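PDB 2ZWI: alpha-/beta-galactoside alpha-2,3-sialyltransferase from Photobacterium phosphoreum, which probably transfers sialic acid from CMP-sialic acid onto alpha- or beta-galactosides in alpha-2,3 linkage, as a glycosyltransferase of the GT-B fold. Local coordinates for residues Q18-Q22 with M198-Y202; R58-I62 with V87-I92; D66-N72 with S95-K101; I225-Y229 with T311-P315. All coordinates share one frame; numbering follows the deposited sequence.

Overall arrangement
The chain has the two Rossmann-like parallel sheets of a GT-B glycosyltransferase, and the contacts sample both. Contacts 2 and 3 adjoin on one pair of neighbours, helices 58-70 and 86-98, with centres about 13 Å apart. Both are nested in the long loop closed by contact 1, which ties helix 14-26 to the segment after edge strand 195-197; its centre is about 23 Å from that of contact 2. Contact 4, later in sequence, belongs to the second domain, about 18 Å from contact 1 and about 46 Å from contact 3 between centres. Contacts 1 and 4 reach helix 305-310 or the loop after it, whose Phe305 and Glu306 bind CMP; contact 3 lies away from the known sites.

Contact 1 of 4, residues Q18-Q22 with M198-Y202; sequences QQMTQ and MKWDY
Helix residues Gln18 and Thr21 face Met198 and Tyr202 of an irregular segment, with CA atoms 7.9 Å apart for Gln18 and Met198 and 7.6 Å apart for Thr21 and Tyr202. In this Rossmann-like domain of the GT-B fold, helix 14-26 follows the first strand, while 198-202 leaves strand 195-197 at the sheet edge. Gln18 reaches between two side chains: its CG lies 3.9 Å from Met198 SD, and its bent chain carries the amide over one face of the Trp200 indole, the two planes almost perpendicular (88°). One turn on, Thr21 lays a methyl on Tyr202. Its chi1 of -53° sets OG1 beside the backbone N, turned back to its helix partner, the carbonyl of Ile17, and leaves CG2 anti to that N and pointing at the phenol. CG2 of Thr21 sits 3.8 Å from the centroid of the Tyr202 ring, 26° off its normal, a CH-pi contact over the face. Trp200 also touches Glu306, a CMP-binding residue, and both Gln18 and Trp200 pack on Met310 of the same helix 305-310, so the contact continues toward the nucleotide-binding domain. Where Gln22 meets the phenol, its amide is steeply inclined to the ring, and Tyr202 OH approaches Gln22 OE1 at 2.7 Å in a hydrogen bond that is weak and not settled.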
# COMPACT_ATOMS: atom_id res chain seq x y z
N GLN A 18 3.39 3.30 5.80
CA GLN A 18 4.79 2.86 5.77
C GLN A 18 5.78 4.04 5.91
O GLN A 18 6.80 3.93 6.61
CB GLN A 18 5.07 2.06 4.50
CG GLN A 18 4.55 0.61 4.55
CD GLN A 18 5.46 -0.31 5.37
OE1 GLN A 18 5.02 -1.33 5.89
NE2 GLN A 18 6.72 0.04 5.46
N GLN A 19 5.47 5.16 5.28
CA GLN A 19 6.33 6.34 5.42
C GLN A 19 6.32 6.87 6.85
O GLN A 19 7.38 7.15 7.40
CB GLN A 19 5.96 7.43 4.42
CG GLN A 19 6.35 7.13 2.97
CD GLN A 19 5.74 8.13 2.01
OE1 GLN A 19 5.36 9.23 2.40
NE2 GLN A 19 5.64 7.76 0.74
N MET A 20 5.13 6.99 7.46
CA MET A 20 5.02 7.40 8.87
C MET A 20 5.89 6.50 9.75
O MET A 20 6.66 6.96 10.59
CB MET A 20 3.57 7.34 9.36
CG MET A 20 2.62 8.37 8.76
SD MET A 20 0.90 7.97 9.13
CE MET A 20 0.08 9.46 8.57
N THR A 21 5.77 5.20 9.53
CA THR A 21 6.49 4.22 10.34
C THR A 21 8.02 4.34 10.21
O THR A 21 8.73 4.23 11.20
CB THR A 21 6.00 2.79 10.03
OG1 THR A 21 4.57 2.75 10.16
CG2 THR A 21 6.59 1.80 10.99
N GLN A 22 8.52 4.57 8.99
CA GLN A 22 9.96 4.78 8.77
C GLN A 22 10.48 6.05 9.44
O GLN A 22 11.57 6.05 10.03
CB GLN A 22 10.27 4.82 7.26
CG GLN A 22 9.83 3.57 6.49
CD GLN A 22 10.82 2.42 6.59
OE1 GLN A 22 11.06 1.87 7.66
NE2 GLN A 22 11.40 2.05 5.45
N MET A 198 8.51 -4.88 2.35
CA MET A 198 7.82 -4.09 3.38
C MET A 198 7.72 -4.88 4.67
O MET A 198 7.31 -6.06 4.66
CB MET A 198 6.42 -3.67 2.93
CG MET A 198 6.38 -2.47 2.03
SD MET A 198 4.68 -2.03 1.67
CE MET A 198 4.88 -0.76 0.43
N LYS A 199 8.13 -4.25 5.77
CA LYS A 199 8.06 -4.87 7.10
C LYS A 199 6.87 -4.35 7.91
O LYS A 199 6.44 -3.21 7.74
CB LYS A 199 9.37 -4.68 7.87
CG LYS A 199 10.60 -5.22 7.15
CD LYS A 199 10.47 -6.71 6.78
CE LYS A 199 10.66 -7.61 7.98
NZ LYS A 199 11.02 -8.99 7.56
N TRP A 200 6.36 -5.20 8.79
CA TRP A 200 5.16 -4.88 9.56
C TRP A 200 5.32 -5.17 11.06
O TRP A 200 4.36 -5.09 11.84
CB TRP A 200 3.94 -5.63 8.97
CG TRP A 200 3.61 -5.22 7.53
CD1 TRP A 200 3.94 -5.90 6.39
CD2 TRP A 200 2.89 -4.05 7.11
NE1 TRP A 200 3.47 -5.22 5.28
CE2 TRP A 200 2.83 -4.09 5.69
CE3 TRP A 200 2.29 -2.98 7.78
CZ2 TRP A 200 2.20 -3.09 4.94
CZ3 TRP A 200 1.66 -1.98 7.03
CH2 TRP A 200 1.61 -2.05 5.63
N ASP A 201 6.55 -5.46 11.46
CA ASP A 201 6.85 -5.86 12.84
C ASP A 201 7.61 -4.78 13.59
O ASP A 201 8.32 -5.07 14.56
CB ASP A 201 7.64 -7.17 12.84
CG ASP A 201 8.95 -7.07 12.07
OD1 ASP A 201 9.25 -6.00 11.49
OD2 ASP A 201 9.71 -8.06 12.06
N TYR A 202 7.49 -3.53 13.14
CA TYR A 202 8.16 -2.40 13.78
C TYR A 202 7.79 -2.24 15.26
O TYR A 202 8.65 -1.88 16.07
CB TYR A 202 7.84 -1.09 13.03
CG TYR A 202 8.53 -0.99 11.68
CD1 TYR A 202 7.89 -1.41 10.52
CD2 TYR A 202 9.83 -0.48 11.58
CE1 TYR A 202 8.52 -1.33 9.28
CE2 TYR A 202 10.47 -0.39 10.35
CZ TYR A 202 9.81 -0.81 9.20
OH TYR A 202 10.45 -0.73 7.98

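Contact 2 of 4, residues R58-I62 with V87-I92; sequences RPELI and VDVVNI
Arg58, at the start of helix 58-70, stretches across to Asp88 and Asn91 on helix 86-98; the axes of segments 58-62 and 87-92, 31° from parallel, approach to 10.9 Å. The two helices lie side by side on one face of the Rossmann-like sheet. A turn at chi3 of the otherwise extended arginine sets the guanidinium beside the second helix. There Arg58 NH2 forms a salt bridge with Asp88 OD2 at 2.8 Å; the hydrogen bond is well short of straight (134° at the hydrogen) and uses the anti lone pair of the carboxylate oxygen. Arg11 makes its own, stronger salt bridge to the same OD2, so one buried carboxylate serves two arginines; OD1 is hydrogen-bonded too. The guanidinium also lies flat on Asn91, the amide plane only 15° from its own and Arg58 NH1 3.5 Å from Asn91 CG. The Asn91 amide is held by its own helix: ND2 of Asn91 donates to Val87 O at 3.1 Å, while Asn91 N reaches the same carbonyl from the other face. Farther along, Ile62 CG1 and Ile92 CG1 meet at 4.0 Å, and Ile92 continues onto Val7 and Val9 of strand 3-10. With two arginines beside it the carboxylate would probably stay charged, so the helix pair is joined by charge at its polar end and by aliphatic contact inside.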
# COMPACT_ATOMS: atom_id res chain seq x y z
N ARG A 58 1.03 19.30 -3.88
CA ARG A 58 2.36 19.16 -4.48
C ARG A 58 3.00 20.49 -4.95
O ARG A 58 4.18 20.72 -4.66
CB ARG A 58 2.30 18.13 -5.61
CG ARG A 58 3.64 17.49 -5.97
CD ARG A 58 3.51 16.63 -7.24
NE ARG A 58 3.25 17.43 -8.43
CZ ARG A 58 2.77 16.97 -9.59
NH1 ARG A 58 2.58 17.81 -10.60
NH2 ARG A 58 2.48 15.68 -9.75
N PRO A 59 2.26 21.35 -5.68
CA PRO A 59 2.93 22.61 -6.05
C PRO A 59 3.38 23.49 -4.87
O PRO A 59 4.40 24.17 -4.99
CB PRO A 59 1.90 23.32 -6.95
CG PRO A 59 0.59 22.69 -6.63
CD PRO A 59 0.89 21.28 -6.22
N GLU A 60 2.66 23.46 -3.74
CA GLU A 60 3.12 24.21 -2.55
C GLU A 60 4.40 23.62 -1.96
O GLU A 60 5.30 24.35 -1.58
CB GLU A 60 2.05 24.31 -1.46
CG GLU A 60 0.88 25.27 -1.75
CD GLU A 60 1.30 26.67 -2.23
OE1 GLU A 60 0.69 27.15 -3.21
OE2 GLU A 60 2.22 27.29 -1.64
N LEU A 61 4.46 22.29 -1.90
CA LEU A 61 5.64 21.61 -1.36
C LEU A 61 6.87 21.93 -2.21
O LEU A 61 7.95 22.24 -1.68
CB LEU A 61 5.41 20.09 -1.25
CG LEU A 61 6.56 19.24 -0.68
CD1 LEU A 61 6.02 17.98 0.01
CD2 LEU A 61 7.57 18.87 -1.78
N ILE A 62 6.70 21.87 -3.52
CA ILE A 62 7.77 22.14 -4.47
C ILE A 62 8.32 23.57 -4.33
O ILE A 62 9.53 23.79 -4.37
CB ILE A 62 7.31 21.83 -5.91
CG1 ILE A 62 7.35 20.31 -6.16
CG2 ILE A 62 8.15 22.58 -6.94
CD1 ILE A 62 6.48 19.83 -7.30
N VAL A 87 4.63 9.59 -11.00
CA VAL A 87 4.50 10.91 -11.65
C VAL A 87 4.72 12.07 -10.67
O VAL A 87 5.31 13.09 -11.03
CB VAL A 87 3.14 11.08 -12.41
CG1 VAL A 87 1.96 11.15 -11.44
CG2 VAL A 87 3.17 12.33 -13.32
N ASP A 88 4.23 11.93 -9.44
CA ASP A 88 4.43 12.96 -8.43
C ASP A 88 5.91 13.14 -8.11
O ASP A 88 6.38 14.26 -8.01
CB ASP A 88 3.62 12.68 -7.17
CG ASP A 88 2.12 12.71 -7.42
OD1 ASP A 88 1.40 12.00 -6.70
OD2 ASP A 88 1.65 13.44 -8.32
N VAL A 89 6.66 12.04 -7.95
CA VAL A 89 8.10 12.19 -7.73
C VAL A 89 8.86 12.68 -8.98
O VAL A 89 9.80 13.46 -8.86
CB VAL A 89 8.80 11.01 -6.91
CG1 VAL A 89 7.83 9.91 -6.50
CG2 VAL A 89 10.08 10.49 -7.56
N VAL A 90 8.41 12.29 -10.17
CA VAL A 90 8.94 12.86 -11.43
C VAL A 90 8.92 14.40 -11.41
O VAL A 90 9.93 15.06 -11.72
CB VAL A 90 8.17 12.34 -12.68
CG1 VAL A 90 8.57 13.13 -13.93
CG2 VAL A 90 8.42 10.85 -12.90
N ASN A 91 7.78 14.98 -11.04
CA ASN A 91 7.63 16.43 -11.00
C ASN A 91 8.47 17.11 -9.91
O ASN A 91 8.91 18.24 -10.07
CB ASN A 91 6.16 16.81 -10.89
CG ASN A 91 5.46 16.80 -12.24
OD1 ASN A 91 5.53 17.78 -12.99
ND2 ASN A 91 4.78 15.69 -12.56
N ILE A 92 8.69 16.40 -8.80
CA ILE A 92 9.61 16.87 -7.77
C ILE A 92 11.05 16.82 -8.29
O ILE A 92 11.79 17.81 -8.15
CB ILE A 92 9.42 16.10 -6.42
CG1 ILE A 92 8.03 16.39 -5.83
CG2 ILE A 92 10.52 16.50 -5.41
CD1 ILE A 92 7.49 15.32 -4.85

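Contact 3 of 4, residues D66-N72 with S95-K101; sequences DSMILTN and SIEALGK
Two sheet-covering helices of the Rossmann-like domain, 58-70 and 86-98, meet here at their C-terminal ends, where Ile69 and Leu70 of the first face Ile96, Leu99 and Lys101 of the second. Ile69 carries the apolar centre and uses both of its branches. Its CD1 rests 3.8 Å from Ile96 CG1, the two side chains crossing at about a right angle. A chi1 of -68° puts its CG1 beside the backbone N and its CG2 anti to that N, so that CG2 points at the end of the other helix and comes within 3.9 Å of Leu99 CD1. The same CG2 lies 3.8 Å from Lys101 CB, the isoleucine and lysine chains running past each other in opposite directions. Leu99 divides its methyls: CD1 also lies against the carboxylate of Asp66, 3.6 Å from OD1, and CD2 meets Leu70 CD2. Toward the sheet, Ile69 and Ile96 both touch Thr103, just ahead of strand 104-110. Asn72 and Gly100, both with positive phi, are where the backbone first departs from helical angles after each helix; the turn at Gly100 leads straight into Lys101, whose side chain crosses the C-terminal end of the partner helix toward the amide of Asn72. A bend at chi2 (-84°) directs the lysine chain across Leu70, whose CD2 is 4.0 Å from Lys101 CE.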
# COMPACT_ATOMS: atom_id res chain seq x y z
N ASP A 66 12.18 24.24 -3.39
CA ASP A 66 13.01 25.07 -4.25
C ASP A 66 13.68 26.24 -3.52
O ASP A 66 14.85 26.52 -3.76
CB ASP A 66 12.19 25.59 -5.43
CG ASP A 66 11.80 24.50 -6.41
OD1 ASP A 66 12.30 23.35 -6.30
OD2 ASP A 66 10.99 24.81 -7.29
N SER A 67 12.94 26.93 -2.65
CA SER A 67 13.55 28.05 -1.93
C SER A 67 14.65 27.55 -0.97
O SER A 67 15.70 28.19 -0.84
CB SER A 67 12.51 28.94 -1.22
OG SER A 67 11.81 28.23 -0.22
N MET A 68 14.43 26.40 -0.34
CA MET A 68 15.46 25.78 0.51
C MET A 68 16.73 25.46 -0.29
O MET A 68 17.84 25.75 0.17
CB MET A 68 14.93 24.52 1.19
CG MET A 68 13.82 24.81 2.18
SD MET A 68 13.29 23.38 3.14
CE MET A 68 14.62 23.31 4.33
N ILE A 69 16.55 24.85 -1.46
CA ILE A 69 17.69 24.52 -2.33
C ILE A 69 18.42 25.80 -2.77
O ILE A 69 19.65 25.79 -2.91
CB ILE A 69 17.27 23.65 -3.54
CG1 ILE A 69 16.85 22.26 -3.06
CG2 ILE A 69 18.41 23.50 -4.54
CD1 ILE A 69 16.03 21.49 -4.05
N LEU A 70 17.68 26.89 -2.95
CA LEU A 70 18.27 28.16 -3.38
C LEU A 70 19.21 28.81 -2.34
O LEU A 70 20.00 29.69 -2.67
CB LEU A 70 17.20 29.16 -3.86
CG LEU A 70 16.52 28.88 -5.21
CD1 LEU A 70 15.67 30.07 -5.63
CD2 LEU A 70 17.52 28.56 -6.31
N THR A 71 19.13 28.35 -1.09
CA THR A 71 20.02 28.81 -0.02
C THR A 71 21.44 28.25 -0.17
O THR A 71 22.37 28.70 0.52
CB THR A 71 19.49 28.43 1.39
OG1 THR A 71 19.60 27.02 1.59
CG2 THR A 71 18.02 28.87 1.56
N ASN A 72 21.58 27.26 -1.06
CA ASN A 72 22.86 26.59 -1.34
C ASN A 72 23.32 25.62 -0.26
O ASN A 72 24.43 25.08 -0.32
CB ASN A 72 23.98 27.61 -1.64
CG ASN A 72 23.83 28.25 -3.01
OD1 ASN A 72 23.77 29.48 -3.14
ND2 ASN A 72 23.78 27.42 -4.04
N SER A 95 11.72 19.63 -10.80
CA SER A 95 11.87 20.95 -10.17
C SER A 95 13.27 21.13 -9.55
O SER A 95 13.88 22.19 -9.70
CB SER A 95 10.78 21.17 -9.12
OG SER A 95 9.49 20.96 -9.68
N ILE A 96 13.76 20.10 -8.86
CA ILE A 96 15.12 20.10 -8.29
C ILE A 96 16.22 20.24 -9.37
O ILE A 96 17.11 21.09 -9.24
CB ILE A 96 15.40 18.82 -7.44
CG1 ILE A 96 14.45 18.76 -6.24
CG2 ILE A 96 16.86 18.77 -6.99
CD1 ILE A 96 14.46 17.42 -5.53
N GLU A 97 16.16 19.39 -10.40
CA GLU A 97 17.14 19.39 -11.50
C GLU A 97 17.18 20.70 -12.27
O GLU A 97 18.26 21.15 -12.69
CB GLU A 97 16.87 18.24 -12.49
CG GLU A 97 16.94 16.82 -11.91
CD GLU A 97 18.36 16.29 -11.72
OE1 GLU A 97 19.33 17.10 -11.72
OE2 GLU A 97 18.52 15.05 -11.58
N ALA A 98 16.01 21.30 -12.48
CA ALA A 98 15.86 22.59 -13.18
C ALA A 98 16.73 23.68 -12.57
O ALA A 98 17.38 24.43 -13.28
CB ALA A 98 14.41 23.03 -13.19
N LEU A 99 16.74 23.73 -11.24
CA LEU A 99 17.49 24.71 -10.48
C LEU A 99 19.01 24.65 -10.73
O LEU A 99 19.70 25.65 -10.53
CB LEU A 99 17.18 24.61 -8.98
CG LEU A 99 15.75 24.85 -8.50
CD1 LEU A 99 15.65 24.60 -6.99
CD2 LEU A 99 15.24 26.27 -8.85
N GLY A 100 19.50 23.48 -11.16
CA GLY A 100 20.91 23.28 -11.52
C GLY A 100 21.89 23.52 -10.39
O GLY A 100 22.99 24.06 -10.61
N LYS A 101 21.51 23.12 -9.19
CA LYS A 101 22.30 23.37 -7.99
C LYS A 101 23.10 22.15 -7.56
O LYS A 101 23.63 22.11 -6.44
CB LYS A 101 21.38 23.82 -6.85
CG LYS A 101 20.85 25.25 -6.97
CD LYS A 101 21.86 26.22 -6.41
CE LYS A 101 21.41 27.67 -6.56
NZ LYS A 101 22.59 28.58 -6.46

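Contact 4 of 4, residues I225-Y229 with T311-P315; sequences IKEQY and TDALP
Two side chains of helix 223-230, Lys226 and Tyr229, donate to backbone carbonyls of the segment 311-315, with Ala313 filling the space between them. Lys226 is fully extended beyond CG, and its NZ meets Thr311 O at 3.0 Å, nearly in line with the carbonyl bond (163°). Tyr229 OH reaches Ala313 O at 2.8 Å from well above the carbonyl plane (48° out of it), while that oxygen lies close to the plane of the phenol at its edge. Between the two bonds the methyl of Ala313 packs 3.6 Å from Ile225 CG2 and 3.9 Å from Lys226 CE. Ile225 is also a neighbour within its own helix: its CD1 lies over one face of the Tyr229 ring, helping to set the ring's position. The phenol meets Phe277 of strand 275-279 as well, the planes steeply inclined, and Pro315 CB is 4.2 Å from Tyr229 CE1. On the other segment, Asp312 has positive phi and is the C′ residue of a Schellman motif ending helix 305-310, so the lysine charge falls beside the carbonyl end of a helix, where the partial negative charge of the terminal carbonyls would probably stabilise it. Phe305 and Glu306 at the start of that helix bind CMP. Helix 223-230 thus closes over the turn between a nucleotide-binding helix and strand 317-321 in the second Rossmann-like domain of a GT-B enzyme.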
# COMPACT_ATOMS: atom_id res chain seq x y z
N ILE A 225 -10.32 -2.04 19.65
CA ILE A 225 -10.38 -3.26 18.85
C ILE A 225 -9.75 -4.46 19.58
O ILE A 225 -10.29 -5.57 19.53
CB ILE A 225 -9.76 -3.04 17.44
CG1 ILE A 225 -10.51 -3.82 16.35
CG2 ILE A 225 -8.25 -3.26 17.43
CD1 ILE A 225 -10.81 -5.27 16.64
N LYS A 226 -8.63 -4.24 20.26
CA LYS A 226 -7.99 -5.29 21.02
C LYS A 226 -8.89 -5.79 22.17
O LYS A 226 -8.87 -6.97 22.49
CB LYS A 226 -6.60 -4.85 21.52
CG LYS A 226 -5.60 -4.65 20.38
CD LYS A 226 -4.18 -4.42 20.86
CE LYS A 226 -3.20 -4.65 19.70
NZ LYS A 226 -1.74 -4.49 20.03
N GLU A 227 -9.67 -4.89 22.77
CA GLU A 227 -10.66 -5.27 23.78
C GLU A 227 -11.80 -6.08 23.16
O GLU A 227 -12.27 -7.05 23.75
CB GLU A 227 -11.23 -4.03 24.49
CG GLU A 227 -10.26 -3.42 25.50
CD GLU A 227 -10.69 -2.05 25.99
OE1 GLU A 227 -9.84 -1.38 26.62
OE2 GLU A 227 -11.85 -1.64 25.76
N GLN A 228 -12.23 -5.66 21.96
CA GLN A 228 -13.27 -6.38 21.21
C GLN A 228 -12.87 -7.81 20.85
O GLN A 228 -13.68 -8.73 20.93
CB GLN A 228 -13.66 -5.60 19.96
CG GLN A 228 -14.50 -4.36 20.22
CD GLN A 228 -14.63 -3.47 18.99
OE1 GLN A 228 -13.76 -3.46 18.10
NE2 GLN A 228 -15.71 -2.71 18.92
N TYR A 229 -11.61 -7.98 20.44
CA TYR A 229 -11.05 -9.30 20.16
C TYR A 229 -11.17 -10.25 21.36
O TYR A 229 -11.49 -11.43 21.19
CB TYR A 229 -9.58 -9.18 19.76
CG TYR A 229 -9.30 -8.67 18.35
CD1 TYR A 229 -10.22 -8.86 17.32
CD2 TYR A 229 -8.08 -8.05 18.04
CE1 TYR A 229 -9.95 -8.40 16.01
CE2 TYR A 229 -7.81 -7.59 16.74
CZ TYR A 229 -8.74 -7.77 15.74
OH TYR A 229 -8.48 -7.33 14.46
N THR A 311 -0.13 -1.98 14.10
CA THR A 311 -0.36 -1.93 15.55
C THR A 311 -0.55 -3.31 16.19
O THR A 311 -0.87 -3.41 17.38
CB THR A 311 -1.53 -0.96 15.93
OG1 THR A 311 -2.76 -1.39 15.34
CG2 THR A 311 -1.22 0.46 15.48
N ASP A 312 -0.35 -4.36 15.39
CA ASP A 312 -0.53 -5.75 15.79
C ASP A 312 -1.94 -6.02 16.36
O ASP A 312 -2.08 -6.66 17.40
CB ASP A 312 0.58 -6.18 16.78
CG ASP A 312 0.67 -7.69 16.97
OD1 ASP A 312 1.16 -8.10 18.03
OD2 ASP A 312 0.25 -8.46 16.07
N ALA A 313 -2.96 -5.53 15.67
CA ALA A 313 -4.34 -5.77 16.08
C ALA A 313 -5.02 -6.63 15.03
O ALA A 313 -5.97 -6.21 14.37
CB ALA A 313 -5.07 -4.46 16.27
N LEU A 314 -4.52 -7.85 14.88
CA LEU A 314 -4.95 -8.75 13.80
C LEU A 314 -5.87 -9.84 14.35
O LEU A 314 -5.70 -10.26 15.49
CB LEU A 314 -3.74 -9.39 13.13
CG LEU A 314 -3.16 -8.82 11.82
CD1 LEU A 314 -3.80 -7.50 11.36
CD2 LEU A 314 -1.66 -8.69 11.97
N PRO A 315 -6.83 -10.31 13.52
CA PRO A 315 -7.76 -11.35 13.93
C PRO A 315 -7.13 -12.71 13.68
O PRO A 315 -5.99 -12.80 13.20
CB PRO A 315 -8.93 -11.14 12.98
CG PRO A 315 -8.27 -10.73 11.70
CD PRO A 315 -7.09 -9.88 12.13